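Local coordinates for triabin (Triatoma pallidipennis, PDB 1AVG), which forms a non-covalent one-to-one complex with thrombin and blocks its action in fibrin formation and platelet aggregation while only minimally suppressing its amidolytic activity, at residues D104-V109 and Y124-R129; W25-G30 and T51-I56; D4-E9 and C110-F115; Q79-C84 and E93-F98. One frame throughout, in Å; residues are numbered along the deposited sequence.

Contact 1 (D104-V109 and Y124-R129). Unlike the reference sequence in segment 124-129: Phe127 (reference Leu).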
loop_
_atom_site.group_PDB
_atom_site.type_symbol
_atom_site.label_atom_id
_atom_site.label_comp_id
_atom_site.label_asym_id
_atom_site.label_seq_id
_atom_site.Cartn_x
_atom_site.Cartn_y
_atom_site.Cartn_z
ATOM N N ASP C 104 -12.351 14.416 -6.547
ATOM C CA ASP C 104 -13.143 14.681 -5.352
ATOM C C ASP C 104 -12.485 14.186 -4.076
ATOM O O ASP C 104 -13.066 14.291 -2.998
ATOM C CB ASP C 104 -14.536 14.053 -5.480
ATOM C CG ASP C 104 -14.492 12.540 -5.666
ATOM O OD1 ASP C 104 -13.538 12.026 -6.298
ATOM O OD2 ASP C 104 -15.424 11.861 -5.186
ATOM N N ASN C 105 -11.261 13.685 -4.192
ATOM C CA ASN C 105 -10.551 13.151 -3.043
ATOM C C ASN C 105 -9.123 13.693 -2.949
ATOM O O ASN C 105 -8.866 14.621 -2.178
ATOM C CB ASN C 105 -10.557 11.624 -3.126
ATOM C CG ASN C 105 -9.941 10.961 -1.916
ATOM O OD1 ASN C 105 -9.928 11.513 -0.814
ATOM N ND2 ASN C 105 -9.416 9.765 -2.120
ATOM N N PHE C 106 -8.203 13.136 -3.732
ATOM C CA PHE C 106 -6.820 13.592 -3.711
ATOM C C PHE C 106 -6.195 13.423 -5.086
ATOM O O PHE C 106 -6.764 12.762 -5.955
ATOM C CB PHE C 106 -6.005 12.839 -2.642
ATOM C CG PHE C 106 -5.607 11.434 -3.036
ATOM C CD1 PHE C 106 -4.442 11.198 -3.771
ATOM C CD2 PHE C 106 -6.390 10.349 -2.668
ATOM C CE1 PHE C 106 -4.069 9.912 -4.132
ATOM C CE2 PHE C 106 -6.018 9.059 -3.028
ATOM C CZ PHE C 106 -4.857 8.843 -3.761
ATOM N N ALA C 107 -5.019 14.011 -5.281
ATOM C CA ALA C 107 -4.330 13.929 -6.560
ATOM C C ALA C 107 -2.833 13.945 -6.368
ATOM O O ALA C 107 -2.311 14.803 -5.659
ATOM C CB ALA C 107 -4.740 15.095 -7.438
ATOM N N LEU C 108 -2.156 12.973 -6.971
ATOM C CA LEU C 108 -0.705 12.874 -6.911
ATOM C C LEU C 108 -0.268 13.660 -8.146
ATOM O O LEU C 108 -0.828 13.467 -9.224
ATOM C CB LEU C 108 -0.282 11.406 -7.001
ATOM C CG LEU C 108 1.124 10.951 -6.579
ATOM C CD1 LEU C 108 1.835 10.297 -7.750
ATOM C CD2 LEU C 108 1.957 12.091 -5.997
ATOM N N VAL C 109 0.705 14.552 -7.995
ATOM C CA VAL C 109 1.152 15.410 -9.095
ATOM C C VAL C 109 2.657 15.695 -9.021
ATOM O O VAL C 109 3.216 15.821 -7.936
ATOM C CB VAL C 109 0.377 16.789 -9.040
ATOM C CG1 VAL C 109 0.940 17.780 -10.029
ATOM C CG2 VAL C 109 -1.105 16.591 -9.310
ATOM N N TYR C 124 7.191 15.373 -6.110
ATOM C CA TYR C 124 5.903 14.693 -6.206
ATOM C C TYR C 124 5.071 15.150 -5.018
ATOM O O TYR C 124 5.457 14.946 -3.866
ATOM C CB TYR C 124 6.098 13.171 -6.188
ATOM C CG TYR C 124 6.877 12.630 -7.381
ATOM C CD1 TYR C 124 6.243 12.368 -8.597
ATOM C CD2 TYR C 124 8.244 12.392 -7.293
ATOM C CE1 TYR C 124 6.961 11.886 -9.696
ATOM C CE2 TYR C 124 8.969 11.905 -8.382
ATOM C CZ TYR C 124 8.327 11.656 -9.580
ATOM O OH TYR C 124 9.061 11.182 -10.654
ATOM N N LEU C 125 3.942 15.786 -5.303
ATOM C CA LEU C 125 3.069 16.325 -4.267
ATOM C C LEU C 125 1.677 15.709 -4.312
ATOM O O LEU C 125 1.269 15.156 -5.334
ATOM C CB LEU C 125 2.949 17.842 -4.446
ATOM C CG LEU C 125 4.229 18.666 -4.596
ATOM C CD1 LEU C 125 3.862 20.065 -5.073
ATOM C CD2 LEU C 125 4.987 18.720 -3.289
ATOM N N VAL C 126 0.949 15.828 -3.204
ATOM C CA VAL C 126 -0.401 15.300 -3.093
ATOM C C VAL C 126 -1.386 16.407 -2.714
ATOM O O VAL C 126 -1.320 16.946 -1.606
ATOM C CB VAL C 126 -0.475 14.177 -2.036
ATOM C CG1 VAL C 126 -1.928 13.818 -1.744
ATOM C CG2 VAL C 126 0.275 12.960 -2.516
ATOM N N PHE C 127 -2.284 16.745 -3.636
ATOM C CA PHE C 127 -3.288 17.780 -3.401
ATOM C C PHE C 127 -4.506 17.125 -2.769
ATOM O O PHE C 127 -5.055 16.168 -3.309
ATOM C CB PHE C 127 -3.710 18.446 -4.718
ATOM C CG PHE C 127 -2.610 19.220 -5.416
ATOM C CD1 PHE C 127 -1.655 18.564 -6.188
ATOM C CD2 PHE C 127 -2.576 20.614 -5.362
ATOM C CE1 PHE C 127 -0.690 19.288 -6.899
ATOM C CE2 PHE C 127 -1.613 21.343 -6.072
ATOM C CZ PHE C 127 -0.676 20.680 -6.838
ATOM N N GLU C 128 -4.926 17.631 -1.622
ATOM C CA GLU C 128 -6.084 17.089 -0.934
ATOM C C GLU C 128 -7.318 17.928 -1.188
ATOM O O GLU C 128 -7.231 19.145 -1.304
ATOM C CB GLU C 128 -5.826 17.033 0.563
ATOM C CG GLU C 128 -4.839 15.978 0.940
ATOM C CD GLU C 128 -4.685 15.855 2.425
ATOM O OE1 GLU C 128 -5.673 15.485 3.102
ATOM O OE2 GLU C 128 -3.571 16.134 2.915
ATOM N N ARG C 129 -8.466 17.277 -1.289
ATOM C CA ARG C 129 -9.708 17.988 -1.512
ATOM C C ARG C 129 -10.302 18.341 -0.151
ATOM O O ARG C 129 -11.049 19.308 -0.023
ATOM C CB ARG C 129 -10.663 17.117 -2.327
ATOM C CG ARG C 129 -11.693 17.878 -3.137
ATOM C CD ARG C 129 -11.043 18.940 -3.999
ATOM N NE ARG C 129 -11.507 18.920 -5.386
ATOM C CZ ARG C 129 -11.598 19.994 -6.170
ATOM N NH1 ARG C 129 -11.269 21.196 -5.717
ATOM N NH2 ARG C 129 -11.966 19.858 -7.434
#
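The beta hairpin of strands 106-115 and 122-128 belongs to the lipocalin-type barrel of the calycin superfamily. Its antiparallel ladder is held by paired backbone bonds. Ala107 and Phe127 exchange two: Ala107 N gives to Phe127 O at 2.9 Å, and Phe127 N gives to Ala107 O at 2.8 Å. Val109 and Leu125 do the same, and Leu125 N meets Val109 O almost straight (171°). Beyond the last bridge, Arg129 N reaches Asn105 O at 2.8 Å. Asn105 and Phe106 form a classic beta bulge opposite Ser102, just beyond the end of strand 92-101.

The two faces differ. Phe106, Leu108, Val126 and Glu128 line one face, and all four also meet another protein chain of the assembly. Glu128 OE2 makes a salt bridge to a basic side chain of that other chain, consistent with the thrombin complex. The Leu108 and Val126 side chains cross obliquely, with Leu108 CD2 4.0 Å from Val126 CG2. The other face carries Ala107, Val109, Leu125 and Phe127. The Phe127 ring also packs on Trp25 and Leu27. With its CG anti to the carbonyl carbon (chi1 -65°), it turns an edge to Val109, and Phe127 CE1 lies 3.5 Å from Val109 CB.

Contact 2 (W25-G30 and T51-I56)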
loop_
_atom_site.group_PDB
_atom_site.type_symbol
_atom_site.label_atom_id
_atom_site.label_comp_id
_atom_site.label_asym_id
_atom_site.label_seq_id
_atom_site.Cartn_x
_atom_site.Cartn_y
_atom_site.Cartn_z
ATOM N N TRP C 25 -8.120 23.134 -3.238
ATOM C CA TRP C 25 -7.292 21.975 -2.946
ATOM C C TRP C 25 -6.311 22.460 -1.899
ATOM O O TRP C 25 -5.847 23.598 -1.960
ATOM C CB TRP C 25 -6.498 21.537 -4.174
ATOM C CG TRP C 25 -7.310 20.931 -5.275
ATOM C CD1 TRP C 25 -7.736 21.551 -6.417
ATOM C CD2 TRP C 25 -7.710 19.558 -5.392
ATOM N NE1 TRP C 25 -8.364 20.647 -7.241
ATOM C CE2 TRP C 25 -8.357 19.415 -6.637
ATOM C CE3 TRP C 25 -7.576 18.433 -4.569
ATOM C CZ2 TRP C 25 -8.865 18.187 -7.079
ATOM C CZ3 TRP C 25 -8.082 17.215 -5.009
ATOM C CH2 TRP C 25 -8.716 17.104 -6.252
ATOM N N TYR C 26 -6.035 21.621 -0.916
ATOM C CA TYR C 26 -5.089 21.949 0.139
ATOM C C TYR C 26 -3.866 21.077 -0.084
ATOM O O TYR C 26 -3.990 19.899 -0.374
ATOM C CB TYR C 26 -5.708 21.677 1.505
ATOM C CG TYR C 26 -6.795 22.654 1.874
ATOM C CD1 TYR C 26 -8.113 22.438 1.489
ATOM C CD2 TYR C 26 -6.506 23.782 2.635
ATOM C CE1 TYR C 26 -9.123 23.324 1.857
ATOM C CE2 TYR C 26 -7.494 24.670 3.009
ATOM C CZ TYR C 26 -8.803 24.437 2.623
ATOM O OH TYR C 26 -9.790 25.304 3.043
ATOM N N LEU C 27 -2.687 21.659 0.050
ATOM C CA LEU C 27 -1.452 20.934 -0.181
ATOM C C LEU C 27 -0.422 21.186 0.926
ATOM O O LEU C 27 0.104 22.290 1.051
ATOM C CB LEU C 27 -0.913 21.344 -1.556
ATOM C CG LEU C 27 0.548 21.209 -1.962
ATOM C CD1 LEU C 27 0.998 19.769 -1.960
ATOM C CD2 LEU C 27 0.689 21.792 -3.347
ATOM N N ALA C 28 -0.164 20.167 1.745
ATOM C CA ALA C 28 0.801 20.277 2.835
ATOM C C ALA C 28 2.069 19.558 2.441
ATOM O O ALA C 28 2.036 18.583 1.687
ATOM C CB ALA C 28 0.243 19.679 4.105
ATOM N N HIS C 29 3.194 20.040 2.954
ATOM C CA HIS C 29 4.481 19.428 2.637
ATOM C C HIS C 29 4.954 18.451 3.697
ATOM O O HIS C 29 6.065 17.937 3.627
ATOM C CB HIS C 29 5.541 20.504 2.376
ATOM C CG HIS C 29 5.422 21.147 1.032
ATOM N ND1 HIS C 29 6.388 21.024 0.060
ATOM C CD2 HIS C 29 4.441 21.908 0.488
ATOM C CE1 HIS C 29 6.014 21.681 -1.023
ATOM N NE2 HIS C 29 4.834 22.225 -0.788
ATOM N N GLY C 30 4.081 18.179 4.656
ATOM C CA GLY C 30 4.400 17.262 5.734
ATOM C C GLY C 30 3.236 17.220 6.699
ATOM O O GLY C 30 2.425 18.146 6.714
ATOM N N THR C 51 -9.333 28.229 -9.318
ATOM C CA THR C 51 -9.011 27.226 -8.312
ATOM C C THR C 51 -8.101 27.812 -7.254
ATOM O O THR C 51 -7.143 28.514 -7.573
ATOM C CB THR C 51 -8.281 26.052 -8.941
ATOM O OG1 THR C 51 -8.867 25.763 -10.214
ATOM C CG2 THR C 51 -8.387 24.829 -8.046
ATOM N N GLN C 52 -8.396 27.528 -5.994
ATOM C CA GLN C 52 -7.578 28.031 -4.903
ATOM C C GLN C 52 -6.764 26.885 -4.328
ATOM O O GLN C 52 -7.324 25.907 -3.824
ATOM C CB GLN C 52 -8.447 28.634 -3.804
ATOM C CG GLN C 52 -9.437 29.673 -4.284
ATOM C CD GLN C 52 -10.332 30.159 -3.167
ATOM O OE1 GLN C 52 -10.887 29.365 -2.405
ATOM N NE2 GLN C 52 -10.468 31.471 -3.054
ATOM N N ILE C 53 -5.448 26.969 -4.478
ATOM C CA ILE C 53 -4.557 25.952 -3.950
ATOM C C ILE C 53 -3.955 26.591 -2.707
ATOM O O ILE C 53 -3.359 27.662 -2.785
ATOM C CB ILE C 53 -3.402 25.612 -4.923
ATOM C CG1 ILE C 53 -3.932 25.271 -6.326
ATOM C CG2 ILE C 53 -2.565 24.473 -4.359
ATOM C CD1 ILE C 53 -4.257 23.820 -6.566
ATOM N N VAL C 54 -4.207 25.997 -1.552
ATOM C CA VAL C 54 -3.658 26.502 -0.308
ATOM C C VAL C 54 -2.462 25.602 -0.024
ATOM O O VAL C 54 -2.635 24.415 0.231
ATOM C CB VAL C 54 -4.690 26.413 0.833
ATOM C CG1 VAL C 54 -4.062 26.795 2.151
ATOM C CG2 VAL C 54 -5.861 27.327 0.542
ATOM N N GLU C 55 -1.256 26.150 -0.151
ATOM C CA GLU C 55 -0.034 25.390 0.081
ATOM C C GLU C 55 0.527 25.657 1.469
ATOM O O GLU C 55 0.671 26.806 1.871
ATOM C CB GLU C 55 1.005 25.721 -0.987
ATOM C CG GLU C 55 2.258 24.868 -0.899
ATOM C CD GLU C 55 3.053 24.856 -2.184
ATOM O OE1 GLU C 55 2.543 25.329 -3.216
ATOM O OE2 GLU C 55 4.197 24.365 -2.172
ATOM N N ILE C 56 0.898 24.595 2.175
ATOM C CA ILE C 56 1.416 24.699 3.536
ATOM C C ILE C 56 2.772 24.023 3.708
ATOM O O ILE C 56 3.030 22.974 3.106
ATOM C CB ILE C 56 0.452 24.015 4.513
ATOM C CG1 ILE C 56 -0.964 24.552 4.321
ATOM C CG2 ILE C 56 0.900 24.241 5.934
ATOM C CD1 ILE C 56 -2.040 23.488 4.394
#
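Strands 24-28 and 51-56 run parallel, with Trp25, Tyr26, Leu27 and Ala28 level with Ile53, Val54, Glu55 and Ile56. Trp25 N gives to Gln52 O, and Val54 N gives to Trp25 O, each at 2.9 Å. Leu27 repeats the scheme, its N giving to Val54 O and its O accepting from Ile56 N at 2.7 Å. His29 N then reaches Ile56 O, but from above the carbonyl plane.

Apolar packing follows the register. Tyr26 and Val54 lie side by side, with ring atom CD2 of Tyr26 3.7 Å from Val54 CB. Trp25 turns the edge of its indole, at CD1, to Thr51 CG2. Its CB also touches Ile53 CD1.

In this eight-strand calycin barrel the pair sits at one margin of the sheet. Glu128 N of strand 122-128 bonds to Tyr26 O, which closes the barrel by joining the two margins.

The polar groups meet at the C-terminal end. Glu55 CG stands anti to its backbone N (chi1 -174°), which sends the extended chain alongside Leu27 toward the imidazole. His29 NE2 gives to Glu55 OE2 at 2.6 Å. The ring and carboxylate planes are 9° apart but offset, so NE2 meets OE2 from above the carboxylate plane. Arg111 NH2 forms a salt bridge to the same oxygen, and the positive charge of Arg111 would favour the ionised carboxylate. Tyr58 stacks on the imidazole.

Contact 3 (D4-E9 and C110-F115)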
loop_
_atom_site.group_PDB
_atom_site.type_symbol
_atom_site.label_atom_id
_atom_site.label_comp_id
_atom_site.label_asym_id
_atom_site.label_seq_id
_atom_site.Cartn_x
_atom_site.Cartn_y
_atom_site.Cartn_z
ATOM N N ASP C 4 14.018 13.376 -8.658
ATOM C CA ASP C 4 12.723 13.388 -9.327
ATOM C C ASP C 4 12.791 14.284 -10.563
ATOM O O ASP C 4 13.439 15.333 -10.544
ATOM C CB ASP C 4 11.650 13.896 -8.361
ATOM C CG ASP C 4 11.598 13.100 -7.061
ATOM O OD1 ASP C 4 12.279 12.059 -6.939
ATOM O OD2 ASP C 4 10.853 13.519 -6.156
ATOM N N ASP C 5 12.114 13.877 -11.633
ATOM C CA ASP C 5 12.122 14.652 -12.867
ATOM C C ASP C 5 10.760 14.566 -13.550
ATOM O O ASP C 5 10.488 13.638 -14.311
ATOM C CB ASP C 5 13.234 14.145 -13.796
ATOM C CG ASP C 5 13.699 15.198 -14.790
ATOM O OD1 ASP C 5 14.357 16.176 -14.369
ATOM O OD2 ASP C 5 13.419 15.042 -15.996
ATOM N N CYS C 6 9.916 15.555 -13.277
ATOM C CA CYS C 6 8.574 15.628 -13.842
ATOM C C CYS C 6 8.595 15.593 -15.361
ATOM O O CYS C 6 7.645 15.136 -15.994
ATOM C CB CYS C 6 7.881 16.908 -13.378
ATOM S SG CYS C 6 7.883 17.086 -11.571
ATOM N N SER C 7 9.690 16.077 -15.938
ATOM C CA SER C 7 9.858 16.119 -17.386
ATOM C C SER C 7 9.763 14.722 -18.011
ATOM O O SER C 7 9.054 14.522 -19.003
ATOM C CB SER C 7 11.211 16.755 -17.734
ATOM O OG SER C 7 11.535 17.812 -16.842
ATOM N N ILE C 8 10.461 13.759 -17.411
ATOM C CA ILE C 8 10.462 12.392 -17.921
ATOM C C ILE C 8 9.384 11.522 -17.281
ATOM O O ILE C 8 9.527 10.304 -17.195
ATOM C CB ILE C 8 11.863 11.717 -17.787
ATOM C CG1 ILE C 8 12.252 11.538 -16.318
ATOM C CG2 ILE C 8 12.926 12.553 -18.500
ATOM C CD1 ILE C 8 13.625 10.907 -16.126
ATOM N N GLU C 9 8.313 12.153 -16.816
ATOM C CA GLU C 9 7.207 11.423 -16.212
ATOM C C GLU C 9 6.163 11.143 -17.288
ATOM O O GLU C 9 6.392 11.395 -18.471
ATOM C CB GLU C 9 6.584 12.223 -15.061
ATOM C CG GLU C 9 7.073 11.822 -13.671
ATOM C CD GLU C 9 6.594 10.439 -13.239
ATOM O OE1 GLU C 9 5.563 9.959 -13.764
ATOM O OE2 GLU C 9 7.247 9.829 -12.364
ATOM N N CYS C 110 3.324 15.749 -10.168
ATOM C CA CYS C 110 4.745 16.073 -10.171
ATOM C C CYS C 110 4.795 17.551 -10.528
ATOM O O CYS C 110 4.232 17.957 -11.541
ATOM C CB CYS C 110 5.502 15.248 -11.201
ATOM S SG CYS C 110 7.304 15.245 -10.935
ATOM N N ARG C 111 5.407 18.353 -9.665
ATOM C CA ARG C 111 5.498 19.791 -9.859
ATOM C C ARG C 111 6.911 20.320 -10.042
ATOM O O ARG C 111 7.841 19.918 -9.339
ATOM C CB ARG C 111 4.848 20.473 -8.668
ATOM C CG ARG C 111 4.942 21.985 -8.602
ATOM C CD ARG C 111 3.737 22.464 -7.809
ATOM N NE ARG C 111 3.972 23.479 -6.781
ATOM C CZ ARG C 111 4.975 23.487 -5.913
ATOM N NH1 ARG C 111 5.911 22.547 -5.935
ATOM N NH2 ARG C 111 4.946 24.347 -4.907
ATOM N N SER C 112 7.069 21.194 -11.023
ATOM C CA SER C 112 8.347 21.823 -11.283
ATOM C C SER C 112 8.153 23.300 -11.026
ATOM O O SER C 112 7.316 23.937 -11.674
ATOM C CB SER C 112 8.776 21.612 -12.729
ATOM O OG SER C 112 9.010 20.244 -12.970
ATOM N N ILE C 113 8.829 23.815 -10.008
ATOM C CA ILE C 113 8.726 25.232 -9.702
ATOM C C ILE C 113 10.038 25.814 -10.178
ATOM O O ILE C 113 11.106 25.207 -10.007
ATOM C CB ILE C 113 8.537 25.556 -8.176
ATOM C CG1 ILE C 113 8.161 24.314 -7.370
ATOM C CG2 ILE C 113 7.432 26.584 -7.992
ATOM C CD1 ILE C 113 9.340 23.568 -6.777
ATOM N N THR C 114 9.946 26.961 -10.827
ATOM C CA THR C 114 11.123 27.636 -11.338
ATOM C C THR C 114 11.063 29.110 -10.938
ATOM O O THR C 114 10.421 29.930 -11.607
ATOM C CB THR C 114 11.190 27.511 -12.868
ATOM O OG1 THR C 114 11.046 26.133 -13.243
ATOM C CG2 THR C 114 12.511 28.029 -13.378
ATOM N N PHE C 115 11.660 29.430 -9.797
ATOM C CA PHE C 115 11.675 30.808 -9.332
ATOM C C PHE C 115 12.639 31.560 -10.216
ATOM O O PHE C 115 13.604 30.976 -10.717
ATOM C CB PHE C 115 12.117 30.884 -7.873
ATOM C CG PHE C 115 11.152 30.247 -6.927
ATOM C CD1 PHE C 115 11.201 28.878 -6.682
ATOM C CD2 PHE C 115 10.169 31.005 -6.308
ATOM C CE1 PHE C 115 10.282 28.270 -5.835
ATOM C CE2 PHE C 115 9.246 30.410 -5.461
ATOM C CZ PHE C 115 9.301 29.036 -5.223
#
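Asp122 OD2 accepts two hydrogen bonds here, from Cys6 N and from Ser112 OG. It thus ties the N-terminal loop to strand 106-115 beside the Cys6-Cys110 disulfide, which fastens that loop to the wall of the lipocalin-type barrel. The sulfur link is the covalent part of the contact: Cys6 SG to Cys110 SG is 2.0 Å, and the two CA atoms stand 5.3 Å apart.

The torsions of the two halves differ. Cys6 SG lies anti to its carbonyl carbon (chi1 -54°). Cys110 SG lies anti to its backbone N (chi1 -163°). The bridge between them has a left-handed twist (chi3 -78°). Around it, Cys6 CB comes within 3.5 Å of Ser112 OG, and Cys6 SG sits 3.4 Å from Arg111 N without a hydrogen bond. Thr97 of strand 92-101 also touches Cys6, and Tyr124 packs on Cys110, so the bridge is buried.

The Arg111 side chain points away from the loop, toward Glu55. The loop turns back on itself just after the cysteine, where Glu9 N gives to Cys6 O at 3.2 Å. Glu9 OE2 bonds to Tyr124 OH. The turn also brings the stem of this side chain near the bridge, and Glu9 CG lies 4.4 Å from Cys110 SG.

Contact 4 (Q79-C84 and E93-F98)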
loop_
_atom_site.group_PDB
_atom_site.type_symbol
_atom_site.label_atom_id
_atom_site.label_comp_id
_atom_site.label_asym_id
_atom_site.label_seq_id
_atom_site.Cartn_x
_atom_site.Cartn_y
_atom_site.Cartn_z
ATOM N N GLN C 79 1.615 18.688 -20.292
ATOM C CA GLN C 79 1.957 19.461 -19.106
ATOM C C GLN C 79 1.173 20.769 -19.060
ATOM O O GLN C 79 0.926 21.398 -20.092
ATOM C CB GLN C 79 3.463 19.741 -19.124
ATOM C CG GLN C 79 4.099 20.033 -17.783
ATOM C CD GLN C 79 5.619 19.901 -17.817
ATOM O OE1 GLN C 79 6.256 19.624 -16.798
ATOM N NE2 GLN C 79 6.208 20.105 -18.991
ATOM N N TYR C 80 0.728 21.136 -17.864
ATOM C CA TYR C 80 -0.023 22.368 -17.658
ATOM C C TYR C 80 0.894 23.332 -16.923
ATOM O O TYR C 80 1.285 23.071 -15.787
ATOM C CB TYR C 80 -1.292 22.087 -16.853
ATOM C CG TYR C 80 -2.270 21.204 -17.596
ATOM C CD1 TYR C 80 -1.940 19.889 -17.924
ATOM C CD2 TYR C 80 -3.501 21.696 -18.018
ATOM C CE1 TYR C 80 -2.804 19.088 -18.659
ATOM C CE2 TYR C 80 -4.377 20.904 -18.754
ATOM C CZ TYR C 80 -4.021 19.599 -19.072
ATOM O OH TYR C 80 -4.879 18.810 -19.808
ATOM N N SER C 81 1.295 24.401 -17.603
ATOM C CA SER C 81 2.199 25.392 -17.031
ATOM C C SER C 81 1.498 26.675 -16.593
ATOM O O SER C 81 0.595 27.159 -17.275
ATOM C CB SER C 81 3.292 25.723 -18.045
ATOM O OG SER C 81 3.930 24.541 -18.500
ATOM N N PHE C 82 1.926 27.227 -15.461
ATOM C CA PHE C 82 1.348 28.454 -14.923
ATOM C C PHE C 82 2.425 29.430 -14.473
ATOM O O PHE C 82 3.475 29.019 -13.970
ATOM C CB PHE C 82 0.454 28.149 -13.720
ATOM C CG PHE C 82 -0.718 27.277 -14.040
ATOM C CD1 PHE C 82 -0.580 25.895 -14.093
ATOM C CD2 PHE C 82 -1.969 27.836 -14.290
ATOM C CE1 PHE C 82 -1.674 25.076 -14.393
ATOM C CE2 PHE C 82 -3.066 27.027 -14.589
ATOM C CZ PHE C 82 -2.918 25.643 -14.642
ATOM N N LYS C 83 2.180 30.717 -14.708
ATOM C CA LYS C 83 3.091 31.771 -14.277
ATOM C C LYS C 83 2.387 32.389 -13.089
ATOM O O LYS C 83 1.210 32.741 -13.173
ATOM C CB LYS C 83 3.311 32.832 -15.365
ATOM C CG LYS C 83 4.155 32.356 -16.547
ATOM C CD LYS C 83 4.668 33.528 -17.380
ATOM C CE LYS C 83 5.797 34.255 -16.673
ATOM N NZ LYS C 83 6.996 33.378 -16.538
ATOM N N CYS C 84 3.087 32.459 -11.968
ATOM C CA CYS C 84 2.508 33.005 -10.758
ATOM C C CYS C 84 3.194 34.301 -10.351
ATOM O O CYS C 84 4.407 34.429 -10.485
ATOM C CB CYS C 84 2.586 31.957 -9.649
ATOM S SG CYS C 84 1.708 30.398 -10.046
ATOM N N GLU C 93 7.531 30.029 -12.229
ATOM C CA GLU C 93 6.669 29.214 -13.061
ATOM C C GLU C 93 6.441 27.887 -12.349
ATOM O O GLU C 93 7.324 27.381 -11.639
ATOM C CB GLU C 93 7.283 28.968 -14.440
ATOM C CG GLU C 93 6.347 28.203 -15.384
ATOM C CD GLU C 93 7.052 27.578 -16.582
ATOM O OE1 GLU C 93 8.036 26.828 -16.382
ATOM O OE2 GLU C 93 6.600 27.812 -17.725
ATOM N N ALA C 94 5.241 27.352 -12.517
ATOM C CA ALA C 94 4.871 26.080 -11.924
ATOM C C ALA C 94 4.271 25.213 -13.022
ATOM O O ALA C 94 3.359 25.643 -13.734
ATOM C CB ALA C 94 3.858 26.291 -10.802
ATOM N N ASP C 95 4.844 24.028 -13.209
ATOM C CA ASP C 95 4.360 23.086 -14.212
ATOM C C ASP C 95 3.805 21.880 -13.473
ATOM O O ASP C 95 4.417 21.426 -12.505
ATOM C CB ASP C 95 5.504 22.662 -15.139
ATOM C CG ASP C 95 6.178 23.849 -15.821
ATOM O OD1 ASP C 95 5.490 24.846 -16.103
ATOM O OD2 ASP C 95 7.398 23.793 -16.073
ATOM N N PHE C 96 2.615 21.425 -13.865
ATOM C CA PHE C 96 1.978 20.263 -13.234
ATOM C C PHE C 96 1.862 19.072 -14.184
ATOM O O PHE C 96 1.335 19.212 -15.292
ATOM C CB PHE C 96 0.552 20.588 -12.790
ATOM C CG PHE C 96 0.440 21.705 -11.804
ATOM C CD1 PHE C 96 1.446 21.953 -10.878
ATOM C CD2 PHE C 96 -0.702 22.503 -11.789
ATOM C CE1 PHE C 96 1.314 22.980 -9.951
ATOM C CE2 PHE C 96 -0.845 23.530 -10.870
ATOM C CZ PHE C 96 0.166 23.771 -9.946
ATOM N N THR C 97 2.357 17.913 -13.757
ATOM C CA THR C 97 2.248 16.674 -14.537
ATOM C C THR C 97 1.364 15.803 -13.652
ATOM O O THR C 97 1.800 15.336 -12.597
ATOM C CB THR C 97 3.611 15.976 -14.726
ATOM O OG1 THR C 97 4.492 16.820 -15.474
ATOM C CG2 THR C 97 3.439 14.660 -15.468
ATOM N N PHE C 98 0.102 15.657 -14.026
ATOM C CA PHE C 98 -0.806 14.876 -13.211
ATOM C C PHE C 98 -0.572 13.390 -13.385
ATOM O O PHE C 98 -0.680 12.870 -14.490
ATOM C CB PHE C 98 -2.243 15.260 -13.526
ATOM C CG PHE C 98 -2.558 16.697 -13.210
ATOM C CD1 PHE C 98 -2.308 17.703 -14.143
ATOM C CD2 PHE C 98 -3.062 17.056 -11.965
ATOM C CE1 PHE C 98 -2.550 19.047 -13.839
ATOM C CE2 PHE C 98 -3.306 18.394 -11.653
ATOM C CZ PHE C 98 -3.046 19.393 -12.595
#
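Ser81 OG and Asp95 CG each stand anti to their own carbonyl carbon (chi1 -53° and -57°). These torsions set the hydroxyl over the carboxylate, and Ser81 OG gives to Asp95 OD1 at 2.9 Å from well above the carboxylate plane. The same choice of chi1 places the rings of Tyr80, Phe82, Phe96 and Phe98.

The edge of Phe98 is directed at the face of Tyr80 in a T-shaped pair, with planes at 83° and centroids 5.9 Å apart. Phe82 and Phe96 meet obliquely instead, and CE1 of Phe82 lies 3.8 Å from CD2 of Phe96. Phe42 of strand 37-43 meets both of these rings, so the aromatic cluster extends to a third strand. Phe15 stacks on Phe98.

The contact is the antiparallel hairpin of strands 80-86 and 92-101 in the calycin barrel. Its aromatic face holds Tyr80, Phe82, Ala94 and Phe96. Ser81, Lys83, Glu93 and Asp95 make up the polar face.

Phe82 and Ala94 form a hydrogen-bonded pair: Phe82 N gives to Ala94 O at 2.7 Å, and Ala94 N gives to Phe82 O at 2.8 Å. Tyr80 and Phe96 are paired likewise, but Tyr80 N to Phe96 O is longer, 3.3 Å. On the polar face, Lys83 NZ and Glu93 OE2 stay 5.7 Å apart. At the end of the segment, Cys84 SG is disulfide-bonded to Cys69 SG.

Overall arrangement
All four contacts reach one eight-strand sheet, contact 3 from a loop outside it. Contacts 1 and 3 share strand 106-115, and contact 4 supplies its neighbour, strand 92-101. Contact 2 holds the margin strand 24-28, contact 1 the other margin strand, 122-128, and the two join where the barrel closes. Contacts 2, 3 and 4 are mainly buried. Contact 1 is only partly so, and one of its faces is turned to another protein chain. Their chemistry follows: antiparallel ladders in 1 and 4, a parallel ladder with a His-carboxylate hydrogen bond in 2, and a covalent loop-to-strand tie in 3. A salt bridge ties contacts 2 and 3, whose centres are about 17 Å apart.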